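Local coordinates for tRNA (guanine-N(1)-)-methyltransferase (Corynebacterium diphtheriae, PDB 7KFF) that transfers a methyl group from S-adenosylmethionine to N1 of a guanine, G37, in tRNA, working as a knotted SPOUT-family methyltransferase, at the interface of chains A and B. Sequence-based numbering; all coordinates share one arbitrary frame. Chains: chain A/B, tRNA (guanine-N(1)-)-methyltransferase.

Contact 1: the interface of chains A and B. Residues chain A 191-192, 194, 196, 201, 205; chain B 191, 194, 201, 204-205, 208-209.
At the two-fold axis of this TrmD pair, the two copies of helix 200-211 meet through valines. A:Val205 CG2 and B:Val205 CG2, each anti to its own carbonyl carbon, touch at 3.6 Å. Either methyl also meets CG2 of the partner's Val201; A:Val201 crosses B:Val205 at about a right angle and carries the same methyl on to CB of B:Leu204. The other branch of each Val205, CG1, is anti to the backbone N (chi1 166°) and abuts CE1 of the opposite tyrosine, 3.6 Å from A:Val205 CG1 to B:Tyr194 CE1. Tip to tip with B:Val205, A:Ile191 adds its CD1 to the core.

Farther out, each tyrosine takes the crowded first torsion, CG between backbone N and carbonyl carbon (chi1 42°), which points its phenol toward the axis and the partner's loop. B:Tyr194 OH donates to A:Ile191 O at 2.8 Å, in the carbonyl plane and on a lone pair, and A:Tyr194 repeats the bond to B:Ile191 O. A:Ile191 O and B:Ile191 O lie 3.2 Å apart, an unfavourable contact of two acceptors that the phenol bonds probably offset. At the rim B:Glu208, bent at chi2, lays OE1 against CB of A:Leu196, while OE2 binds a water 2.7 Å away that also meets A:Val201 N. The patch locks together the knotted cores of the dimer, the form in which TrmD enzymes work.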
loop_
_atom_site.group_PDB
_atom_site.type_symbol
_atom_site.label_atom_id
_atom_site.label_comp_id
_atom_site.label_asym_id
_atom_site.label_seq_id
_atom_site.Cartn_x
_atom_site.Cartn_y
_atom_site.Cartn_z
ATOM N N ILE A 191 -0.992 -5.587 -2.133
ATOM C CA ILE A 191 -0.128 -4.403 -2.184
ATOM C C ILE A 191 1.168 -4.566 -1.389
ATOM O O ILE A 191 2.052 -3.698 -1.477
ATOM C CB ILE A 191 -0.862 -3.079 -1.863
ATOM C CG1 ILE A 191 -1.371 -3.060 -0.412
ATOM C CG2 ILE A 191 -1.963 -2.840 -2.878
ATOM C CD1 ILE A 191 -1.685 -1.667 0.090
ATOM N N GLY A 192 1.322 -5.656 -0.646
ATOM C CA GLY A 192 2.550 -5.899 0.089
ATOM C C GLY A 192 2.356 -6.982 1.117
ATOM O O GLY A 192 1.231 -7.427 1.382
ATOM N N TYR A 194 1.945 -7.590 4.240
ATOM C CA TYR A 194 1.448 -7.089 5.513
ATOM C C TYR A 194 -0.067 -7.186 5.428
ATOM O O TYR A 194 -0.629 -7.358 4.340
ATOM C CB TYR A 194 1.916 -5.656 5.800
ATOM C CG TYR A 194 1.867 -4.748 4.608
ATOM C CD1 TYR A 194 0.675 -4.178 4.200
ATOM C CD2 TYR A 194 3.009 -4.467 3.875
ATOM C CE1 TYR A 194 0.613 -3.355 3.083
ATOM C CE2 TYR A 194 2.973 -3.628 2.784
ATOM C CZ TYR A 194 1.762 -3.074 2.393
ATOM O OH TYR A 194 1.680 -2.259 1.302
ATOM N N LEU A 196 -3.820 -5.788 6.086
ATOM C CA LEU A 196 -4.685 -4.638 6.236
ATOM C C LEU A 196 -6.035 -5.057 6.806
ATOM O O LEU A 196 -6.323 -6.243 6.981
ATOM C CB LEU A 196 -4.926 -3.986 4.877
ATOM C CG LEU A 196 -3.627 -3.643 4.148
ATOM C CD1 LEU A 196 -3.934 -3.206 2.733
ATOM C CD2 LEU A 196 -2.812 -2.618 4.915
ATOM N N VAL A 201 -8.391 0.636 1.168
ATOM C CA VAL A 201 -7.137 1.382 1.111
ATOM C C VAL A 201 -6.263 0.878 -0.027
ATOM O O VAL A 201 -5.528 1.657 -0.643
ATOM C CB VAL A 201 -6.403 1.385 2.464
ATOM C CG1 VAL A 201 -5.786 0.027 2.796
ATOM C CG2 VAL A 201 -5.346 2.464 2.492
ATOM N N VAL A 205 -4.370 2.923 -3.157
ATOM C CA VAL A 205 -2.981 2.721 -3.554
ATOM C C VAL A 205 -2.886 2.450 -5.044
ATOM O O VAL A 205 -2.114 3.093 -5.771
ATOM C CB VAL A 205 -2.358 1.583 -2.736
ATOM C CG1 VAL A 205 -1.045 1.140 -3.356
ATOM C CG2 VAL A 205 -2.162 1.993 -1.279
ATOM N N ILE B 191 5.851 1.255 0.970
ATOM C CA ILE B 191 4.793 0.243 1.067
ATOM C C ILE B 191 4.848 -0.798 -0.051
ATOM O O ILE B 191 4.105 -1.792 0.003
ATOM C CB ILE B 191 3.377 0.837 1.261
ATOM C CG1 ILE B 191 2.943 1.659 0.035
ATOM C CG2 ILE B 191 3.322 1.628 2.553
ATOM C CD1 ILE B 191 1.447 1.879 -0.033
ATOM N N TYR B 194 6.366 0.181 -6.229
ATOM C CA TYR B 194 5.515 0.881 -7.180
ATOM C C TYR B 194 5.510 2.333 -6.731
ATOM O O TYR B 194 5.911 2.648 -5.605
ATOM C CB TYR B 194 4.099 0.294 -7.239
ATOM C CG TYR B 194 3.528 -0.063 -5.899
ATOM C CD1 TYR B 194 2.991 0.910 -5.078
ATOM C CD2 TYR B 194 3.539 -1.371 -5.443
ATOM C CE1 TYR B 194 2.482 0.596 -3.824
ATOM C CE2 TYR B 194 3.010 -1.706 -4.216
ATOM C CZ TYR B 194 2.481 -0.709 -3.409
ATOM O OH TYR B 194 1.972 -0.998 -2.176
ATOM N N VAL B 201 -1.584 8.257 1.220
ATOM C CA VAL B 201 -2.188 6.931 1.122
ATOM C C VAL B 201 -1.338 5.899 1.846
ATOM O O VAL B 201 -1.870 4.939 2.414
ATOM C CB VAL B 201 -2.481 6.536 -0.337
ATOM C CG1 VAL B 201 -1.210 6.211 -1.121
ATOM C CG2 VAL B 201 -3.443 5.371 -0.388
ATOM N N LEU B 204 -2.374 5.817 5.393
ATOM C CA LEU B 204 -3.573 5.015 5.607
ATOM C C LEU B 204 -3.250 3.520 5.646
ATOM O O LEU B 204 -3.809 2.780 6.466
ATOM C CB LEU B 204 -4.595 5.312 4.507
ATOM C CG LEU B 204 -5.125 6.751 4.405
ATOM C CD1 LEU B 204 -6.099 6.853 3.260
ATOM C CD2 LEU B 204 -5.758 7.180 5.703
ATOM N N VAL B 205 -2.347 3.066 4.765
ATOM C CA VAL B 205 -1.939 1.665 4.732
ATOM C C VAL B 205 -1.286 1.269 6.042
ATOM O O VAL B 205 -1.655 0.267 6.673
ATOM C CB VAL B 205 -1.005 1.416 3.541
ATOM C CG1 VAL B 205 -0.313 0.071 3.681
ATOM C CG2 VAL B 205 -1.761 1.504 2.218
ATOM N N GLU B 208 -3.686 1.218 9.072
ATOM C CA GLU B 208 -4.540 0.036 9.158
ATOM C C GLU B 208 -3.771 -1.147 9.730
ATOM O O GLU B 208 -4.265 -1.853 10.621
ATOM C CB GLU B 208 -5.107 -0.344 7.787
ATOM C CG GLU B 208 -6.235 0.513 7.302
ATOM C CD GLU B 208 -7.237 -0.212 6.414
ATOM O OE1 GLU B 208 -7.037 -1.407 6.062
ATOM O OE2 GLU B 208 -8.233 0.444 6.064
ATOM N N ALA B 209 -2.576 -1.403 9.203
ATOM C CA ALA B 209 -1.814 -2.583 9.585
ATOM C C ALA B 209 -1.344 -2.519 11.028
ATOM O O ALA B 209 -1.252 -3.552 11.699
ATOM C CB ALA B 209 -0.638 -2.770 8.641
HETATM O O HOH W 1 -9.166 -0.511 3.713
#

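Contact 2: the interface of chains A and B. Residues chain A 143-147, 192-195; chain B 228-229, 234-235, 273, 277-278.
In TrmD, a SPOUT methyltransferase with a trefoil knot, loops of one knotted core are met by C-terminal segments of the other subunit. B:Arg278, just beyond helix 259-277, leaves its backbone with CG anti to the carbonyl carbon and bends at chi2 and chi3. Beyond CB and CG, the chain rests on the ring of A:Pro147, where B:Arg278 CD is 3.8 Å from A:Pro147 CG, and NE passes near the same carbon. The guanidinium then meets the carboxylate of A:Asp193 tip to tip, end-on, with the planes 19° apart. B:Arg278 NH1 reaches A:Asp193 OD1 at 2.7 Å and B:Arg278 NH2 reaches A:Asp193 OD2 at 2.8 Å, both on syn lone pairs, forming a forked salt bridge. NH1 also contacts a water, which A:Pro143 O and A:Gly145 O hold as well.

The backbone of A:Asp193 lies over B:Phe229, its CA 3.9 Å from the ring centroid, and B:Ser228 CB sits on the opposite face, so the ring is held between its own neighbour and the partner's aspartate. Its CZ also touches A:Pro143 O. Bent at chi2 and chi3, B:Arg273 brings NH2 to A:Ala144 O at 3.1 Å; that oxygen lies in the guanidinium plane, but the donor stands above the carbonyl plane. B:Val277 CG1, anti to its backbone N, presses on A:Ala146 CA at a tight 3.4 Å.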
loop_
_atom_site.group_PDB
_atom_site.type_symbol
_atom_site.label_atom_id
_atom_site.label_comp_id
_atom_site.label_asym_id
_atom_site.label_seq_id
_atom_site.Cartn_x
_atom_site.Cartn_y
_atom_site.Cartn_z
ATOM N N PRO A 143 -4.186 -10.132 0.493
ATOM C CA PRO A 143 -2.762 -10.343 0.800
ATOM C C PRO A 143 -2.241 -11.641 0.213
ATOM O O PRO A 143 -1.026 -11.866 0.221
ATOM C CB PRO A 143 -2.724 -10.371 2.330
ATOM C CG PRO A 143 -4.104 -10.851 2.710
ATOM C CD PRO A 143 -5.040 -10.268 1.688
ATOM N N ALA A 144 -3.136 -12.510 -0.264
ATOM C CA ALA A 144 -2.767 -13.757 -0.926
ATOM C C ALA A 144 -2.775 -13.649 -2.447
ATOM O O ALA A 144 -2.689 -14.666 -3.132
ATOM C CB ALA A 144 -3.677 -14.879 -0.441
ATOM N N GLY A 145 -2.866 -12.439 -2.984
ATOM C CA GLY A 145 -2.799 -12.223 -4.416
ATOM C C GLY A 145 -1.380 -11.980 -4.895
ATOM O O GLY A 145 -0.468 -11.700 -4.128
ATOM N N ALA A 146 -1.198 -12.058 -6.203
ATOM C CA ALA A 146 0.103 -11.729 -6.759
ATOM C C ALA A 146 0.467 -10.281 -6.437
ATOM O O ALA A 146 -0.391 -9.384 -6.497
ATOM C CB ALA A 146 0.099 -11.941 -8.270
ATOM N N PRO A 147 1.718 -10.013 -6.090
ATOM C CA PRO A 147 2.089 -8.647 -5.704
ATOM C C PRO A 147 1.828 -7.616 -6.783
ATOM O O PRO A 147 2.118 -7.838 -7.956
ATOM C CB PRO A 147 3.594 -8.752 -5.433
ATOM C CG PRO A 147 3.806 -10.178 -5.079
ATOM C CD PRO A 147 2.843 -10.952 -5.918
ATOM N N GLY A 192 1.322 -5.656 -0.646
ATOM C CA GLY A 192 2.550 -5.899 0.089
ATOM C C GLY A 192 2.356 -6.982 1.117
ATOM O O GLY A 192 1.231 -7.427 1.382
ATOM N N ASP A 193 3.473 -7.374 1.733
ATOM C CA ASP A 193 3.485 -8.519 2.651
ATOM C C ASP A 193 3.175 -8.049 4.075
ATOM O O ASP A 193 3.989 -8.101 5.000
ATOM C CB ASP A 193 4.811 -9.274 2.581
ATOM C CG ASP A 193 5.011 -10.043 1.271
ATOM O OD1 ASP A 193 4.114 -10.072 0.401
ATOM O OD2 ASP A 193 6.091 -10.663 1.132
ATOM N N TYR A 194 1.945 -7.590 4.240
ATOM C CA TYR A 194 1.448 -7.089 5.513
ATOM C C TYR A 194 -0.067 -7.186 5.428
ATOM O O TYR A 194 -0.629 -7.358 4.340
ATOM C CB TYR A 194 1.916 -5.656 5.800
ATOM C CG TYR A 194 1.867 -4.748 4.608
ATOM C CD1 TYR A 194 0.675 -4.178 4.200
ATOM C CD2 TYR A 194 3.009 -4.467 3.875
ATOM C CE1 TYR A 194 0.613 -3.355 3.083
ATOM C CE2 TYR A 194 2.973 -3.628 2.784
ATOM C CZ TYR A 194 1.762 -3.074 2.393
ATOM O OH TYR A 194 1.680 -2.259 1.302
ATOM N N VAL A 195 -0.720 -7.146 6.583
ATOM C CA VAL A 195 -2.145 -7.430 6.660
ATOM C C VAL A 195 -2.919 -6.160 6.990
ATOM O O VAL A 195 -2.705 -5.541 8.035
ATOM C CB VAL A 195 -2.445 -8.553 7.672
ATOM C CG1 VAL A 195 -3.941 -8.846 7.680
ATOM C CG2 VAL A 195 -1.598 -9.809 7.388
ATOM N N SER B 228 -2.463 -14.297 6.751
ATOM C CA SER B 228 -1.417 -14.517 5.760
ATOM C C SER B 228 -0.071 -14.099 6.323
ATOM O O SER B 228 0.030 -13.118 7.065
ATOM C CB SER B 228 -1.719 -13.690 4.498
ATOM O OG SER B 228 -2.707 -14.321 3.696
ATOM N N PHE B 229 0.971 -14.839 5.946
ATOM C CA PHE B 229 2.365 -14.637 6.318
ATOM C C PHE B 229 2.670 -15.134 7.723
ATOM O O PHE B 229 3.842 -15.207 8.080
ATOM C CB PHE B 229 2.849 -13.178 6.178
ATOM C CG PHE B 229 2.395 -12.539 4.910
ATOM C CD1 PHE B 229 2.876 -12.993 3.699
ATOM C CD2 PHE B 229 1.462 -11.507 4.921
ATOM C CE1 PHE B 229 2.443 -12.430 2.515
ATOM C CE2 PHE B 229 1.014 -10.957 3.750
ATOM C CZ PHE B 229 1.500 -11.430 2.540
ATOM N N LEU B 234 0.871 -17.938 2.365
ATOM C CA LEU B 234 -0.346 -17.192 2.074
ATOM C C LEU B 234 -1.569 -17.968 2.548
ATOM O O LEU B 234 -1.580 -19.195 2.530
ATOM C CB LEU B 234 -0.476 -16.972 0.567
ATOM C CG LEU B 234 0.697 -16.287 -0.111
ATOM C CD1 LEU B 234 0.409 -16.168 -1.620
ATOM C CD2 LEU B 234 0.980 -14.941 0.507
ATOM N N GLU B 235 -2.613 -17.249 2.960
ATOM C CA GLU B 235 -3.850 -17.925 3.325
ATOM C C GLU B 235 -4.555 -18.460 2.082
ATOM O O GLU B 235 -4.513 -17.856 1.008
ATOM C CB GLU B 235 -4.800 -16.979 4.064
ATOM C CG GLU B 235 -4.474 -16.774 5.544
ATOM C CD GLU B 235 -4.829 -17.970 6.427
ATOM O OE1 GLU B 235 -4.091 -18.214 7.408
ATOM O OE2 GLU B 235 -5.848 -18.650 6.151
ATOM N N ARG B 273 -1.850 -22.062 -2.678
ATOM C CA ARG B 273 -1.901 -20.651 -3.038
ATOM C C ARG B 273 -0.495 -20.073 -3.056
ATOM O O ARG B 273 -0.146 -19.299 -3.952
ATOM C CB ARG B 273 -2.795 -19.871 -2.072
ATOM C CG ARG B 273 -2.890 -18.360 -2.369
ATOM C CD ARG B 273 -3.576 -18.056 -3.695
ATOM N NE ARG B 273 -5.019 -18.261 -3.601
ATOM C CZ ARG B 273 -5.903 -17.320 -3.277
ATOM N NH1 ARG B 273 -7.195 -17.627 -3.215
ATOM N NH2 ARG B 273 -5.506 -16.070 -3.032
ATOM N N VAL B 277 1.305 -18.450 -6.444
ATOM C CA VAL B 277 1.461 -17.012 -6.498
ATOM C C VAL B 277 2.823 -16.536 -6.008
ATOM O O VAL B 277 3.334 -15.536 -6.518
ATOM C CB VAL B 277 0.322 -16.371 -5.666
ATOM C CG1 VAL B 277 0.433 -14.881 -5.664
ATOM C CG2 VAL B 277 -1.063 -16.820 -6.171
ATOM N N ARG B 278 3.410 -17.220 -5.027
ATOM C CA ARG B 278 4.673 -16.801 -4.411
ATOM C C ARG B 278 5.549 -18.023 -4.176
ATOM O O ARG B 278 5.959 -18.313 -3.045
ATOM C CB ARG B 278 4.400 -16.077 -3.091
ATOM C CG ARG B 278 3.569 -14.819 -3.183
ATOM C CD ARG B 278 4.357 -13.686 -3.788
ATOM N NE ARG B 278 5.493 -13.284 -2.971
ATOM C CZ ARG B 278 5.415 -12.516 -1.889
ATOM N NH1 ARG B 278 4.248 -12.060 -1.468
ATOM N NH2 ARG B 278 6.499 -12.192 -1.213
HETATM O O HOH W 2 1.172 -12.054 -1.983
#

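Contact 3: the interface of chains A and B. Residues chain A 67-69, 76-79, 173-175; chain B 238-242, 250.
Segment 238-242 of chain B lies along the surface of chain A, between 67-69, 76-79 and 173-175, gripped directly, with a water-bridged margin. In the tight part A:Asp173 and A:Arg175 form a side-on pair: NE gives to OD1 on its syn lone pair, and NH2 meets OD2 from above the carboxylate plane. A:Asp173 OD2 also accepts B:Thr240 N at 2.9 Å. The far end of the guanidinium grips B:Pro242 O, 2.9 Å from both A:Arg175 NH1 and NH2, while B:Val250 CG1 presses on one face. B:Thr240 has OG1 anti to its backbone N (chi1 -171°), giving to A:Ser67 O at 2.7 Å; its CG2 lies against A:Pro79 CD. A:Phe69 N donates to B:Tyr239 O, A:Phe69 CD2 touches B:Thr240 CA, and A:Gln174 N gives to B:Ser238 O at 3.0 Å, nearly along the C=O axis. The well-buried B:Tyr239 ring packs CE1 3.9 Å from A:Gln174 CB and meets A:Arg175 CG at its edge.

At the looser margin waters supplement these bonds: one links A:Gln174 OE1 to B:Ser238 N, another A:Phe69 O to B:Tyr239 N, a third A:Ser67 O to the poorly ordered B:Lys241. The grip fastens a segment that probably leads from the knotted to the C-terminal domain, perhaps placing the latter for tRNA.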
loop_
_atom_site.group_PDB
_atom_site.type_symbol
_atom_site.label_atom_id
_atom_site.label_comp_id
_atom_site.label_asym_id
_atom_site.label_seq_id
_atom_site.Cartn_x
_atom_site.Cartn_y
_atom_site.Cartn_z
ATOM N N SER A 67 -20.850 -16.960 8.495
ATOM C CA SER A 67 -19.800 -17.779 9.076
ATOM C C SER A 67 -19.122 -18.655 8.026
ATOM O O SER A 67 -19.755 -19.099 7.069
ATOM C CB SER A 67 -20.397 -18.694 10.139
ATOM O OG SER A 67 -20.884 -17.935 11.217
ATOM N N PRO A 68 -17.826 -18.923 8.182
ATOM C CA PRO A 68 -17.136 -19.746 7.185
ATOM C C PRO A 68 -17.512 -21.213 7.288
ATOM O O PRO A 68 -17.643 -21.772 8.384
ATOM C CB PRO A 68 -15.657 -19.563 7.530
ATOM C CG PRO A 68 -15.648 -19.216 8.954
ATOM C CD PRO A 68 -16.899 -18.417 9.210
ATOM N N PHE A 69 -17.645 -21.845 6.125
ATOM C CA PHE A 69 -17.687 -23.300 6.093
ATOM C C PHE A 69 -16.392 -23.861 6.666
ATOM O O PHE A 69 -15.303 -23.310 6.456
ATOM C CB PHE A 69 -17.855 -23.812 4.660
ATOM C CG PHE A 69 -19.275 -23.926 4.221
ATOM C CD1 PHE A 69 -20.138 -24.832 4.814
ATOM C CD2 PHE A 69 -19.748 -23.142 3.195
ATOM C CE1 PHE A 69 -21.454 -24.921 4.388
ATOM C CE2 PHE A 69 -21.049 -23.235 2.766
ATOM C CZ PHE A 69 -21.908 -24.125 3.362
ATOM N N VAL A 76 -17.124 -14.378 6.341
ATOM C CA VAL A 76 -16.787 -14.392 4.924
ATOM C C VAL A 76 -17.900 -13.686 4.176
ATOM O O VAL A 76 -19.077 -13.890 4.472
ATOM C CB VAL A 76 -16.653 -15.849 4.431
ATOM C CG1 VAL A 76 -16.409 -15.914 2.948
ATOM C CG2 VAL A 76 -15.552 -16.563 5.198
HETATM N N MSE A 77 -17.538 -12.858 3.210
HETATM C CA MSE A 77 -18.573 -12.162 2.464
HETATM C C MSE A 77 -19.313 -13.049 1.471
HETATM O O MSE A 77 -18.718 -13.934 0.844
HETATM C CB MSE A 77 -18.029 -10.955 1.739
HETATM C CG MSE A 77 -17.339 -9.934 2.640
HETATM SE SE MSE A 77 -16.658 -8.336 1.856
HETATM C CE MSE A 77 -17.717 -6.963 2.687
ATOM N N LYS A 78 -20.619 -12.761 1.329
ATOM C CA LYS A 78 -21.570 -13.702 0.753
ATOM C C LYS A 78 -21.576 -13.665 -0.768
ATOM O O LYS A 78 -21.697 -12.581 -1.355
ATOM C CB LYS A 78 -22.985 -13.317 1.212
ATOM C CG LYS A 78 -23.303 -13.575 2.667
ATOM C CD LYS A 78 -24.738 -13.112 2.987
ATOM C CE LYS A 78 -25.338 -13.808 4.180
ATOM N NZ LYS A 78 -26.685 -13.258 4.539
ATOM N N PRO A 79 -21.523 -14.823 -1.435
ATOM C CA PRO A 79 -21.668 -14.830 -2.901
ATOM C C PRO A 79 -23.003 -14.322 -3.388
ATOM O O PRO A 79 -23.061 -13.724 -4.469
ATOM C CB PRO A 79 -21.469 -16.304 -3.295
ATOM C CG PRO A 79 -20.992 -16.986 -2.138
ATOM C CD PRO A 79 -21.220 -16.156 -0.898
ATOM N N ASP A 173 -15.949 -14.911 -0.432
ATOM C CA ASP A 173 -16.075 -16.314 -0.838
ATOM C C ASP A 173 -15.402 -16.510 -2.191
ATOM O O ASP A 173 -15.689 -15.795 -3.155
ATOM C CB ASP A 173 -17.565 -16.667 -0.940
ATOM C CG ASP A 173 -17.835 -18.132 -1.268
ATOM O OD1 ASP A 173 -17.486 -18.586 -2.366
ATOM O OD2 ASP A 173 -18.454 -18.812 -0.419
ATOM N N GLN A 174 -14.511 -17.500 -2.266
ATOM C CA GLN A 174 -13.660 -17.641 -3.447
ATOM C C GLN A 174 -14.459 -17.916 -4.712
ATOM O O GLN A 174 -14.000 -17.612 -5.819
ATOM C CB GLN A 174 -12.617 -18.729 -3.209
ATOM C CG GLN A 174 -11.526 -18.755 -4.252
ATOM C CD GLN A 174 -10.637 -17.535 -4.190
ATOM O OE1 GLN A 174 -10.429 -16.966 -3.119
ATOM N NE2 GLN A 174 -10.103 -17.133 -5.339
ATOM N N ARG A 175 -15.641 -18.513 -4.580
ATOM C CA ARG A 175 -16.433 -18.788 -5.774
ATOM C C ARG A 175 -16.845 -17.512 -6.497
ATOM O O ARG A 175 -17.066 -17.539 -7.710
ATOM C CB ARG A 175 -17.670 -19.588 -5.417
ATOM C CG ARG A 175 -17.307 -20.973 -4.921
ATOM C CD ARG A 175 -18.537 -21.680 -4.343
ATOM N NE ARG A 175 -19.005 -20.988 -3.148
ATOM C CZ ARG A 175 -20.112 -21.299 -2.489
ATOM N NH1 ARG A 175 -20.864 -22.303 -2.917
ATOM N NH2 ARG A 175 -20.425 -20.630 -1.393
ATOM N N SER B 238 -11.537 -18.980 1.261
ATOM C CA SER B 238 -12.600 -19.136 2.241
ATOM C C SER B 238 -13.947 -19.234 1.538
ATOM O O SER B 238 -14.118 -18.751 0.416
ATOM C CB SER B 238 -12.651 -17.947 3.192
ATOM O OG SER B 238 -11.449 -17.853 3.936
ATOM N N TYR B 239 -14.911 -19.838 2.233
ATOM C CA TYR B 239 -16.232 -20.083 1.682
ATOM C C TYR B 239 -17.281 -19.901 2.764
ATOM O O TYR B 239 -17.016 -20.152 3.941
ATOM C CB TYR B 239 -16.343 -21.523 1.146
ATOM C CG TYR B 239 -15.318 -21.866 0.101
ATOM C CD1 TYR B 239 -15.569 -21.615 -1.233
ATOM C CD2 TYR B 239 -14.086 -22.400 0.446
ATOM C CE1 TYR B 239 -14.627 -21.900 -2.201
ATOM C CE2 TYR B 239 -13.139 -22.700 -0.521
ATOM C CZ TYR B 239 -13.411 -22.444 -1.835
ATOM O OH TYR B 239 -12.469 -22.713 -2.798
ATOM N N THR B 240 -18.487 -19.507 2.345
ATOM C CA THR B 240 -19.658 -19.442 3.224
ATOM C C THR B 240 -20.877 -19.970 2.471
ATOM O O THR B 240 -20.783 -20.393 1.319
ATOM C CB THR B 240 -19.829 -18.028 3.815
ATOM O OG1 THR B 240 -20.849 -18.062 4.825
ATOM C CG2 THR B 240 -20.204 -17.024 2.755
ATOM N N LYS B 241 -22.020 -19.960 3.148
ATOM C CA LYS B 241 -23.244 -20.475 2.549
ATOM C C LYS B 241 -23.597 -19.657 1.307
ATOM O O LYS B 241 -23.320 -18.457 1.250
ATOM C CB LYS B 241 -24.385 -20.392 3.554
ATOM C CG LYS B 241 -24.200 -21.283 4.778
ATOM C CD LYS B 241 -25.358 -21.099 5.759
ATOM C CE LYS B 241 -25.071 -21.754 7.100
ATOM N NZ LYS B 241 -24.051 -21.008 7.902
ATOM N N PRO B 242 -24.241 -20.261 0.307
ATOM C CA PRO B 242 -24.753 -21.642 0.286
ATOM C C PRO B 242 -23.720 -22.689 -0.142
ATOM O O PRO B 242 -22.650 -22.338 -0.672
ATOM C CB PRO B 242 -25.884 -21.557 -0.741
ATOM C CG PRO B 242 -25.382 -20.560 -1.725
ATOM C CD PRO B 242 -24.657 -19.508 -0.895
ATOM N N VAL B 250 -18.912 -25.740 -2.512
ATOM C CA VAL B 250 -17.844 -25.597 -1.516
ATOM C C VAL B 250 -17.152 -26.944 -1.349
ATOM O O VAL B 250 -17.821 -27.992 -1.425
ATOM C CB VAL B 250 -18.415 -25.104 -0.184
ATOM C CG1 VAL B 250 -19.217 -23.818 -0.386
ATOM C CG2 VAL B 250 -19.249 -26.201 0.474
HETATM O O HOH W 3 -11.548 -16.621 -0.581
HETATM O O HOH W 4 -14.027 -21.487 4.545
HETATM O O HOH W 5 -21.722 -21.171 7.137
#

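Contact 1 lies about 13 Å from contact 2 and 25 Å from contact 3, with 19 Å between contacts 2 and 3, measured between the centres of their C-alpha atoms. Contacts 1 and 2 share A:Gly192 and A:Tyr194, so one loop, following strand 185-190, serves both the two-fold axis and the partner's C-terminal region. That loop lies within the span supplying the SAH pocket, so the dimer may help to shape the cofactor pocket. Contact 3 shares no residue with the others, but its chain B segment continues from the stretch used in contact 2. Repeated by symmetry, the three hold the dimer from axis to periphery.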